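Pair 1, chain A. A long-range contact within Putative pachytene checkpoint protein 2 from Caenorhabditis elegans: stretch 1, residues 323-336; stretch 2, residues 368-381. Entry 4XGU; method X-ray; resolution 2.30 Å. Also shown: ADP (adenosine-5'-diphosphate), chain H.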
# COMPACT_ATOMS: atom_id res chain seq x y z
N SER A 323 -18.58 14.20 -35.10
CA SER A 323 -20.02 14.45 -35.03
C SER A 323 -20.72 13.95 -36.29
O SER A 323 -20.07 13.41 -37.19
CB SER A 323 -20.29 15.94 -34.83
OG SER A 323 -19.67 16.71 -35.84
N ASP A 324 -22.03 14.13 -36.35
CA ASP A 324 -22.83 13.65 -37.48
C ASP A 324 -22.39 14.28 -38.80
O ASP A 324 -22.35 13.60 -39.83
CB ASP A 324 -24.32 13.93 -37.24
CG ASP A 324 -24.88 13.13 -36.08
OD1 ASP A 324 -24.15 12.93 -35.08
OD2 ASP A 324 -26.04 12.69 -36.17
N PHE A 325 -22.06 15.56 -38.77
CA PHE A 325 -21.57 16.25 -39.96
C PHE A 325 -20.20 15.73 -40.37
O PHE A 325 -19.92 15.58 -41.56
CB PHE A 325 -21.51 17.76 -39.72
CG PHE A 325 -20.73 18.51 -40.77
CD1 PHE A 325 -21.33 18.93 -41.93
CD2 PHE A 325 -19.38 18.79 -40.58
CE1 PHE A 325 -20.61 19.62 -42.89
CE2 PHE A 325 -18.66 19.48 -41.54
CZ PHE A 325 -19.27 19.89 -42.70
N ALA A 326 -19.35 15.48 -39.39
CA ALA A 326 -18.00 15.00 -39.66
C ALA A 326 -18.03 13.57 -40.18
O ALA A 326 -17.25 13.21 -41.07
CB ALA A 326 -17.14 15.09 -38.41
N ARG A 327 -18.92 12.75 -39.63
CA ARG A 327 -19.08 11.37 -40.08
C ARG A 327 -19.44 11.32 -41.56
O ARG A 327 -18.87 10.52 -42.31
CB ARG A 327 -20.14 10.65 -39.25
CG ARG A 327 -19.64 10.09 -37.93
CD ARG A 327 -20.79 9.51 -37.12
NE ARG A 327 -21.55 10.54 -36.41
CZ ARG A 327 -21.50 10.73 -35.10
NH1 ARG A 327 -20.73 9.95 -34.34
NH2 ARG A 327 -22.22 11.70 -34.54
N TYR A 328 -20.37 12.16 -41.97
CA TYR A 328 -20.77 12.25 -43.37
C TYR A 328 -19.58 12.59 -44.25
O TYR A 328 -19.38 11.99 -45.30
CB TYR A 328 -21.89 13.29 -43.56
CG TYR A 328 -22.18 13.61 -45.01
CD1 TYR A 328 -21.46 14.59 -45.69
CD2 TYR A 328 -23.18 12.94 -45.70
CE1 TYR A 328 -21.71 14.88 -47.01
CE2 TYR A 328 -23.45 13.23 -47.03
CZ TYR A 328 -22.71 14.20 -47.68
OH TYR A 328 -22.97 14.49 -48.99
N SER A 329 -18.80 13.57 -43.80
CA SER A 329 -17.64 14.05 -44.54
C SER A 329 -16.64 12.93 -44.81
O SER A 329 -16.07 12.84 -45.90
CB SER A 329 -16.96 15.18 -43.79
OG SER A 329 -17.88 16.20 -43.45
N MET A 330 -16.45 12.06 -43.82
CA MET A 330 -15.55 10.93 -43.97
C MET A 330 -16.12 9.91 -44.95
O MET A 330 -15.40 9.40 -45.82
CB MET A 330 -15.30 10.26 -42.62
CG MET A 330 -14.68 11.18 -41.59
SD MET A 330 -14.48 10.35 -40.01
CE MET A 330 -13.76 11.66 -39.03
N LEU A 331 -17.40 9.61 -44.81
CA LEU A 331 -18.07 8.65 -45.68
C LEU A 331 -18.07 9.13 -47.12
O LEU A 331 -17.85 8.34 -48.04
CB LEU A 331 -19.51 8.41 -45.21
CG LEU A 331 -19.66 7.75 -43.84
CD1 LEU A 331 -21.13 7.50 -43.53
CD2 LEU A 331 -18.86 6.46 -43.77
N LYS A 332 -18.31 10.42 -47.32
CA LYS A 332 -18.30 11.01 -48.66
C LYS A 332 -16.90 10.93 -49.26
O LYS A 332 -16.74 10.62 -50.44
CB LYS A 332 -18.79 12.46 -48.62
CG LYS A 332 -18.94 13.11 -49.99
CD LYS A 332 -17.90 14.20 -50.21
CE LYS A 332 -18.04 14.82 -51.59
NZ LYS A 332 -17.05 15.90 -51.82
N SER A 333 -15.89 11.20 -48.44
CA SER A 333 -14.50 11.16 -48.89
C SER A 333 -14.09 9.74 -49.27
O SER A 333 -13.29 9.55 -50.18
CB SER A 333 -13.58 11.70 -47.80
OG SER A 333 -13.97 13.00 -47.41
N SER A 334 -14.63 8.75 -48.56
CA SER A 334 -14.34 7.36 -48.85
C SER A 334 -14.91 6.97 -50.21
O SER A 334 -14.23 6.36 -51.03
CB SER A 334 -14.90 6.44 -47.76
OG SER A 334 -14.28 6.69 -46.51
N ILE A 335 -16.17 7.33 -50.45
CA ILE A 335 -16.84 7.03 -51.71
C ILE A 335 -16.15 7.71 -52.88
O ILE A 335 -15.93 7.09 -53.92
CB ILE A 335 -18.32 7.45 -51.67
CG1 ILE A 335 -19.05 6.72 -50.54
CG2 ILE A 335 -18.99 7.18 -53.00
CD1 ILE A 335 -20.49 7.16 -50.38
N MET A 336 -15.79 8.98 -52.70
CA MET A 336 -15.13 9.74 -53.76
C MET A 336 -13.76 9.15 -54.09
O MET A 336 -13.34 9.15 -55.25
CB MET A 336 -14.99 11.21 -53.36
CG MET A 336 -16.31 11.94 -53.27
SD MET A 336 -17.33 11.65 -54.72
CE MET A 336 -16.33 12.41 -56.00
N PHE A 368 -29.49 11.52 -52.32
CA PHE A 368 -28.28 10.72 -52.13
C PHE A 368 -27.40 11.34 -51.05
O PHE A 368 -26.82 10.64 -50.23
CB PHE A 368 -27.50 10.58 -53.43
CG PHE A 368 -27.87 9.37 -54.23
CD1 PHE A 368 -28.17 8.17 -53.59
CD2 PHE A 368 -27.92 9.42 -55.61
CE1 PHE A 368 -28.51 7.05 -54.32
CE2 PHE A 368 -28.26 8.30 -56.35
CZ PHE A 368 -28.56 7.11 -55.70
N THR A 369 -27.30 12.67 -51.07
CA THR A 369 -26.64 13.40 -50.00
C THR A 369 -27.37 13.16 -48.69
O THR A 369 -26.75 12.98 -47.64
CB THR A 369 -26.58 14.92 -50.31
OG1 THR A 369 -25.79 15.15 -51.47
CG2 THR A 369 -26.00 15.68 -49.13
N GLU A 370 -28.70 13.12 -48.77
CA GLU A 370 -29.54 12.91 -47.59
C GLU A 370 -29.49 11.46 -47.11
O GLU A 370 -29.41 11.20 -45.90
CB GLU A 370 -30.99 13.31 -47.89
CG GLU A 370 -31.94 13.18 -46.71
CD GLU A 370 -31.65 14.19 -45.61
OE1 GLU A 370 -31.05 15.24 -45.91
OE2 GLU A 370 -32.03 13.93 -44.45
N ILE A 371 -29.53 10.51 -48.04
CA ILE A 371 -29.47 9.09 -47.70
C ILE A 371 -28.14 8.77 -47.02
O ILE A 371 -28.10 8.03 -46.04
CB ILE A 371 -29.65 8.19 -48.94
CG1 ILE A 371 -31.06 8.33 -49.51
CG2 ILE A 371 -29.40 6.74 -48.58
CD1 ILE A 371 -31.24 7.65 -50.85
N LEU A 372 -27.06 9.34 -47.55
CA LEU A 372 -25.74 9.15 -46.97
C LEU A 372 -25.65 9.77 -45.58
O LEU A 372 -25.01 9.22 -44.68
CB LEU A 372 -24.66 9.74 -47.88
CG LEU A 372 -23.21 9.61 -47.40
CD1 LEU A 372 -22.87 8.16 -47.13
CD2 LEU A 372 -22.26 10.21 -48.42
N PHE A 373 -26.30 10.92 -45.41
CA PHE A 373 -26.35 11.58 -44.11
C PHE A 373 -27.11 10.71 -43.11
O PHE A 373 -26.77 10.68 -41.92
CB PHE A 373 -27.02 12.95 -44.22
CG PHE A 373 -27.00 13.74 -42.94
CD1 PHE A 373 -28.04 13.64 -42.03
CD2 PHE A 373 -25.94 14.57 -42.65
CE1 PHE A 373 -28.01 14.36 -40.86
CE2 PHE A 373 -25.91 15.30 -41.48
CZ PHE A 373 -26.95 15.20 -40.58
N LYS A 374 -28.13 10.02 -43.60
CA LYS A 374 -28.93 9.13 -42.77
C LYS A 374 -28.07 7.97 -42.27
O LYS A 374 -28.24 7.49 -41.15
CB LYS A 374 -30.14 8.61 -43.55
CG LYS A 374 -31.31 8.15 -42.70
CD LYS A 374 -31.28 6.65 -42.44
CE LYS A 374 -32.54 6.19 -41.73
NZ LYS A 374 -32.69 6.83 -40.40
N ILE A 375 -27.13 7.54 -43.11
CA ILE A 375 -26.18 6.51 -42.72
C ILE A 375 -25.28 7.02 -41.61
O ILE A 375 -24.99 6.31 -40.65
CB ILE A 375 -25.32 6.06 -43.92
CG1 ILE A 375 -26.20 5.42 -45.00
CG2 ILE A 375 -24.24 5.08 -43.48
CD1 ILE A 375 -25.42 4.92 -46.19
N ALA A 376 -24.85 8.27 -41.74
CA ALA A 376 -24.03 8.92 -40.72
C ALA A 376 -24.76 8.97 -39.38
O ALA A 376 -24.13 8.91 -38.32
CB ALA A 376 -23.63 10.31 -41.17
N GLN A 377 -26.08 9.09 -39.44
CA GLN A 377 -26.91 9.08 -38.24
C GLN A 377 -26.93 7.69 -37.60
O GLN A 377 -27.08 7.56 -36.39
CB GLN A 377 -28.34 9.52 -38.56
CG GLN A 377 -28.56 11.02 -38.54
CD GLN A 377 -30.03 11.39 -38.68
OE1 GLN A 377 -30.82 10.62 -39.23
NE2 GLN A 377 -30.40 12.56 -38.18
N GLU A 378 -26.78 6.66 -38.43
CA GLU A 378 -26.79 5.29 -37.93
C GLU A 378 -25.41 4.89 -37.41
O GLU A 378 -25.28 3.89 -36.71
CB GLU A 378 -27.24 4.31 -39.02
CG GLU A 378 -28.53 4.69 -39.75
CD GLU A 378 -29.78 4.54 -38.89
OE1 GLU A 378 -29.66 4.23 -37.69
OE2 GLU A 378 -30.89 4.74 -39.43
N ALA A 379 -24.40 5.66 -37.76
CA ALA A 379 -23.02 5.33 -37.41
C ALA A 379 -22.49 6.18 -36.27
O ALA A 379 -21.33 6.60 -36.28
CB ALA A 379 -22.12 5.49 -38.63
N ARG A 380 -23.33 6.43 -35.27
CA ARG A 380 -22.97 7.31 -34.17
C ARG A 380 -21.89 6.73 -33.26
O ARG A 380 -21.03 7.46 -32.76
CB ARG A 380 -24.21 7.67 -33.35
CG ARG A 380 -25.11 8.68 -34.04
CD ARG A 380 -26.27 9.11 -33.15
NE ARG A 380 -26.92 10.32 -33.67
CZ ARG A 380 -28.21 10.58 -33.56
NH1 ARG A 380 -29.02 9.73 -32.94
NH2 ARG A 380 -28.71 11.70 -34.07
N GLY A 381 -21.92 5.42 -33.04
CA GLY A 381 -20.97 4.78 -32.15
C GLY A 381 -19.58 4.61 -32.72
O GLY A 381 -18.60 4.53 -31.98
PB ADP H . -5.12 8.11 -32.41
O1B ADP H . -6.40 8.77 -31.94
O2B ADP H . -3.93 9.03 -32.38
O3B ADP H . -4.87 6.75 -31.81
PA ADP H . -4.22 7.87 -35.07
O1A ADP H . -3.78 9.31 -35.24
O2A ADP H . -3.21 6.80 -34.72
O3A ADP H . -5.40 7.83 -33.97
O5' ADP H . -4.93 7.44 -36.45
C5' ADP H . -6.27 6.96 -36.49
C4' ADP H . -6.62 6.61 -37.93
O4' ADP H . -8.02 6.80 -38.14
C3' ADP H . -5.88 7.49 -38.92
O3' ADP H . -4.89 6.73 -39.62
C2' ADP H . -6.93 8.01 -39.87
O2' ADP H . -6.80 7.34 -41.13
C1' ADP H . -8.27 7.67 -39.24
N9 ADP H . -8.87 8.92 -38.71
C8 ADP H . -9.07 9.18 -37.40
N7 ADP H . -9.63 10.40 -37.21
C5 ADP H . -9.80 10.95 -38.43
C6 ADP H . -10.34 12.22 -38.95
N6 ADP H . -10.83 13.16 -38.10
N1 ADP H . -10.34 12.41 -40.28
C2 ADP H . -9.86 11.47 -41.13
N3 ADP H . -9.35 10.29 -40.73
C4 ADP H . -9.30 9.97 -39.41

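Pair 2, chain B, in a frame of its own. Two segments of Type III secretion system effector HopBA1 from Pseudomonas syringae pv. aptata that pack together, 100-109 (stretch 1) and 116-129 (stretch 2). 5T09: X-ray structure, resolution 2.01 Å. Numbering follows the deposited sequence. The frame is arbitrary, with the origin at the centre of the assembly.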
# COMPACT_ATOMS: atom_id res chain seq x y z
N GLY B 100 11.13 3.78 -17.22
CA GLY B 100 10.93 2.36 -17.10
C GLY B 100 11.36 1.82 -15.75
O GLY B 100 11.81 2.56 -14.87
N LYS B 101 11.22 0.50 -15.60
CA LYS B 101 11.49 -0.16 -14.33
C LYS B 101 12.88 0.18 -13.81
O LYS B 101 13.06 0.41 -12.61
CB LYS B 101 11.36 -1.68 -14.50
CG LYS B 101 11.57 -2.46 -13.21
CD LYS B 101 11.68 -3.96 -13.47
CE LYS B 101 13.03 -4.31 -14.10
NZ LYS B 101 13.23 -5.78 -14.18
N SER B 102 13.88 0.22 -14.70
CA SER B 102 15.24 0.46 -14.26
C SER B 102 15.38 1.86 -13.66
O SER B 102 16.11 2.05 -12.69
CB SER B 102 16.21 0.29 -15.44
OG SER B 102 16.03 -0.99 -16.04
N ALA B 103 14.68 2.84 -14.23
CA ALA B 103 14.74 4.20 -13.71
C ALA B 103 14.07 4.31 -12.35
O ALA B 103 14.57 4.99 -11.45
CB ALA B 103 14.11 5.17 -14.70
N VAL B 104 12.92 3.65 -12.18
CA VAL B 104 12.20 3.72 -10.91
C VAL B 104 13.05 3.14 -9.78
O VAL B 104 13.11 3.69 -8.68
CB VAL B 104 10.84 3.00 -11.02
CG1 VAL B 104 10.16 2.89 -9.66
CG2 VAL B 104 9.94 3.74 -12.00
N LYS B 105 13.73 2.02 -10.05
CA LYS B 105 14.54 1.38 -9.01
C LYS B 105 15.64 2.32 -8.53
O LYS B 105 15.83 2.49 -7.32
CB LYS B 105 15.13 0.08 -9.56
CG LYS B 105 15.92 -0.74 -8.54
CD LYS B 105 16.47 -2.00 -9.17
CE LYS B 105 17.36 -2.78 -8.21
NZ LYS B 105 18.05 -3.90 -8.89
N HIS B 106 16.36 2.95 -9.46
CA HIS B 106 17.41 3.89 -9.08
C HIS B 106 16.84 5.07 -8.30
O HIS B 106 17.50 5.58 -7.39
CB HIS B 106 18.14 4.38 -10.33
CG HIS B 106 19.55 4.82 -10.07
ND1 HIS B 106 20.58 3.93 -9.87
CD2 HIS B 106 20.09 6.06 -9.98
CE1 HIS B 106 21.70 4.60 -9.67
NE2 HIS B 106 21.43 5.90 -9.73
N PHE B 107 15.62 5.50 -8.63
CA PHE B 107 15.01 6.62 -7.92
C PHE B 107 14.61 6.23 -6.50
O PHE B 107 14.68 7.07 -5.59
CB PHE B 107 13.79 7.12 -8.70
CG PHE B 107 13.02 8.20 -7.99
CD1 PHE B 107 13.34 9.53 -8.16
CD2 PHE B 107 11.96 7.88 -7.16
CE1 PHE B 107 12.63 10.52 -7.51
CE2 PHE B 107 11.25 8.86 -6.51
CZ PHE B 107 11.59 10.19 -6.69
N LEU B 108 14.19 4.99 -6.29
CA LEU B 108 13.75 4.54 -4.97
C LEU B 108 14.88 4.04 -4.09
O LEU B 108 14.70 3.90 -2.88
CB LEU B 108 12.71 3.42 -5.12
CG LEU B 108 11.38 3.80 -5.79
CD1 LEU B 108 10.55 2.55 -6.05
CD2 LEU B 108 10.61 4.77 -4.92
N GLU B 109 16.06 3.78 -4.67
CA GLU B 109 17.11 3.07 -3.95
C GLU B 109 17.59 3.86 -2.73
O GLU B 109 17.79 3.29 -1.66
CB GLU B 109 18.27 2.78 -4.89
CG GLU B 109 19.26 1.76 -4.37
CD GLU B 109 20.31 1.40 -5.40
OE1 GLU B 109 20.83 2.31 -6.07
OE2 GLU B 109 20.61 0.19 -5.55
N GLY B 116 16.14 -4.55 0.32
CA GLY B 116 16.48 -5.68 -0.54
C GLY B 116 16.42 -5.33 -2.01
O GLY B 116 15.48 -4.69 -2.50
N ASP B 117 17.45 -5.76 -2.74
CA ASP B 117 17.52 -5.47 -4.17
C ASP B 117 16.37 -6.12 -4.92
O ASP B 117 15.68 -5.47 -5.71
CB ASP B 117 18.86 -5.94 -4.73
CG ASP B 117 19.03 -5.59 -6.19
OD1 ASP B 117 19.43 -4.45 -6.49
OD2 ASP B 117 18.77 -6.46 -7.05
N ALA B 118 16.14 -7.41 -4.69
CA ALA B 118 15.04 -8.11 -5.36
C ALA B 118 13.71 -7.44 -5.06
O ALA B 118 12.91 -7.18 -5.97
CB ALA B 118 15.01 -9.57 -4.91
N TRP B 119 13.45 -7.15 -3.79
CA TRP B 119 12.21 -6.50 -3.41
C TRP B 119 12.07 -5.14 -4.08
O TRP B 119 11.02 -4.81 -4.62
CB TRP B 119 12.13 -6.38 -1.89
CG TRP B 119 10.91 -5.67 -1.41
CD1 TRP B 119 9.66 -6.19 -1.26
CD2 TRP B 119 10.83 -4.30 -1.01
NE1 TRP B 119 8.80 -5.22 -0.79
CE2 TRP B 119 9.49 -4.05 -0.62
CE3 TRP B 119 11.75 -3.25 -0.93
CZ2 TRP B 119 9.06 -2.81 -0.17
CZ3 TRP B 119 11.32 -2.02 -0.48
CH2 TRP B 119 9.99 -1.81 -0.10
N LEU B 120 13.14 -4.34 -4.05
CA LEU B 120 13.08 -3.03 -4.71
C LEU B 120 12.80 -3.20 -6.19
O LEU B 120 12.08 -2.39 -6.79
CB LEU B 120 14.38 -2.26 -4.49
CG LEU B 120 14.31 -0.79 -4.91
CD1 LEU B 120 13.41 -0.00 -3.97
CD2 LEU B 120 15.69 -0.15 -4.98
N ASP B 121 13.37 -4.23 -6.81
CA ASP B 121 13.07 -4.51 -8.21
C ASP B 121 11.59 -4.83 -8.40
O ASP B 121 10.94 -4.31 -9.31
CB ASP B 121 13.93 -5.68 -8.71
CG ASP B 121 13.73 -5.96 -10.18
OD1 ASP B 121 12.83 -6.76 -10.52
OD2 ASP B 121 14.48 -5.40 -11.00
N LYS B 122 11.03 -5.68 -7.52
CA LYS B 122 9.62 -6.04 -7.65
C LYS B 122 8.72 -4.85 -7.35
O LYS B 122 7.67 -4.68 -8.00
CB LYS B 122 9.29 -7.21 -6.71
CG LYS B 122 9.93 -8.53 -7.11
CD LYS B 122 9.49 -8.97 -8.50
CE LYS B 122 9.83 -10.42 -8.78
NZ LYS B 122 9.32 -10.84 -10.12
N VAL B 123 9.09 -4.02 -6.38
CA VAL B 123 8.32 -2.80 -6.12
C VAL B 123 8.31 -1.92 -7.37
O VAL B 123 7.26 -1.41 -7.78
CB VAL B 123 8.89 -2.05 -4.90
CG1 VAL B 123 8.22 -0.68 -4.75
CG2 VAL B 123 8.71 -2.87 -3.64
N SER B 124 9.48 -1.74 -7.99
CA SER B 124 9.55 -0.93 -9.20
C SER B 124 8.70 -1.53 -10.31
O SER B 124 7.99 -0.80 -11.01
CB SER B 124 11.00 -0.80 -9.65
OG SER B 124 11.79 -0.23 -8.62
N GLU B 125 8.75 -2.85 -10.49
CA GLU B 125 7.91 -3.48 -11.50
C GLU B 125 6.43 -3.23 -11.22
O GLU B 125 5.65 -2.99 -12.15
CB GLU B 125 8.18 -4.99 -11.56
CG GLU B 125 7.45 -5.69 -12.70
CD GLU B 125 7.62 -7.20 -12.68
OE1 GLU B 125 7.89 -7.77 -11.59
OE2 GLU B 125 7.49 -7.83 -13.75
N ALA B 126 6.03 -3.27 -9.95
CA ALA B 126 4.62 -3.07 -9.61
C ALA B 126 4.18 -1.65 -9.92
O ALA B 126 3.09 -1.44 -10.48
CB ALA B 126 4.39 -3.39 -8.13
N LEU B 127 4.99 -0.65 -9.58
CA LEU B 127 4.65 0.73 -9.90
C LEU B 127 4.55 0.92 -11.41
O LEU B 127 3.61 1.54 -11.91
CB LEU B 127 5.69 1.68 -9.31
CG LEU B 127 5.86 1.63 -7.79
CD1 LEU B 127 6.90 2.64 -7.35
CD2 LEU B 127 4.53 1.87 -7.08
N CYS B 128 5.52 0.38 -12.16
CA CYS B 128 5.48 0.48 -13.61
C CYS B 128 4.26 -0.23 -14.18
O CYS B 128 3.56 0.30 -15.05
CB CYS B 128 6.76 -0.08 -14.21
SG CYS B 128 8.21 0.96 -13.94
N SER B 129 3.96 -1.44 -13.68
CA SER B 129 2.83 -2.20 -14.20
C SER B 129 1.52 -1.47 -13.93
O SER B 129 0.60 -1.51 -14.75
CB SER B 129 2.79 -3.60 -13.58
OG SER B 129 4.04 -4.26 -13.75

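Both pairs are two helices packed at a steep angle. In pair 1, the helix beginning at 324 and the helix running through 368-376 have their N-to-C directions 119° apart; in pair 2, helices 101-109 and 117-129 do so at 124°. The axes approach to 8.5 Å in each, and 14 central residues superpose with an RMSD of 0.3 Å over N, CA and C. The buried surface is also similar, 671 and 650 Å².

The closest CA-CA approach falls at matched positions: CA of Y328(A) lies 5.4 Å from CA of A376(A), and CA of K105(B) lies 5.5 Å from CA of S124(B). The residue facing the first helix here is small in both pairs, which suits so near an approach. A376(A) CB is 3.8 Å from Y328(A) N. S124(B) OG comes to 3.2 Å from K105(B) CA, but its hydrogen bond goes to its own helix, from S124(B) OG to L120(B) O at 2.8 Å, so a polar hydroxyl is accommodated without a partner across the contact.

The clearest difference is Y328(A) in pair 1 against K105(B) in pair 2. Both have chi1 t, both leave the backbone sideways with ends that come nearer the other helix, and both fill a hole lined by matched residues: T369(A), L372(A), F373(A) and A376(A) in pair 1, D117(B), L120(B), D121(B) and S124(B) in pair 2. The tyrosine fills it with a ring, Y328(A) CE2 reaching L372(A) CD2 at 3.5 Å. The lysine, fully extended, packs K105(B) CG against L120(B) CD2 at 3.6 Å. It ends in a salt bridge from K105(B) NZ to D117(B) OD1 at 2.8 Å. One position thus serves apolar packing in both pairs, but adds charge pairing in pair 2.

The leucines match in place and rotamer. L331(A) and L108(B) share rotamer mt, and L372(A) and L120(B) share tp, with side-chain centres 0.7 and 0.8 Å apart after superposition. L331(A) CB meets L372(A) CD1 at 3.9 Å; L108(B) CB meets L120(B) CD1 at 3.7 Å.

Toward the start of the first helix the solutions diverge. D324(A) OD2 forms a salt bridge with R380(A) NH2 at 3.5 Å, whereas its match K101(B) uses NZ to reach D121(B) OD2 at 3.4 Å, a salt bridge whose hydrogen bond is weak. One turn on, R327(A) and V104(B) point toward the other helix. R327(A) brings its CD to 3.1 Å from A379(A) O, a close contact, while V104(B) makes apolar contacts, V104(B) CG1 to L127(B) CD1 at 4.0 Å and V104(B) CG2 to C128(B) SG at 3.8 Å.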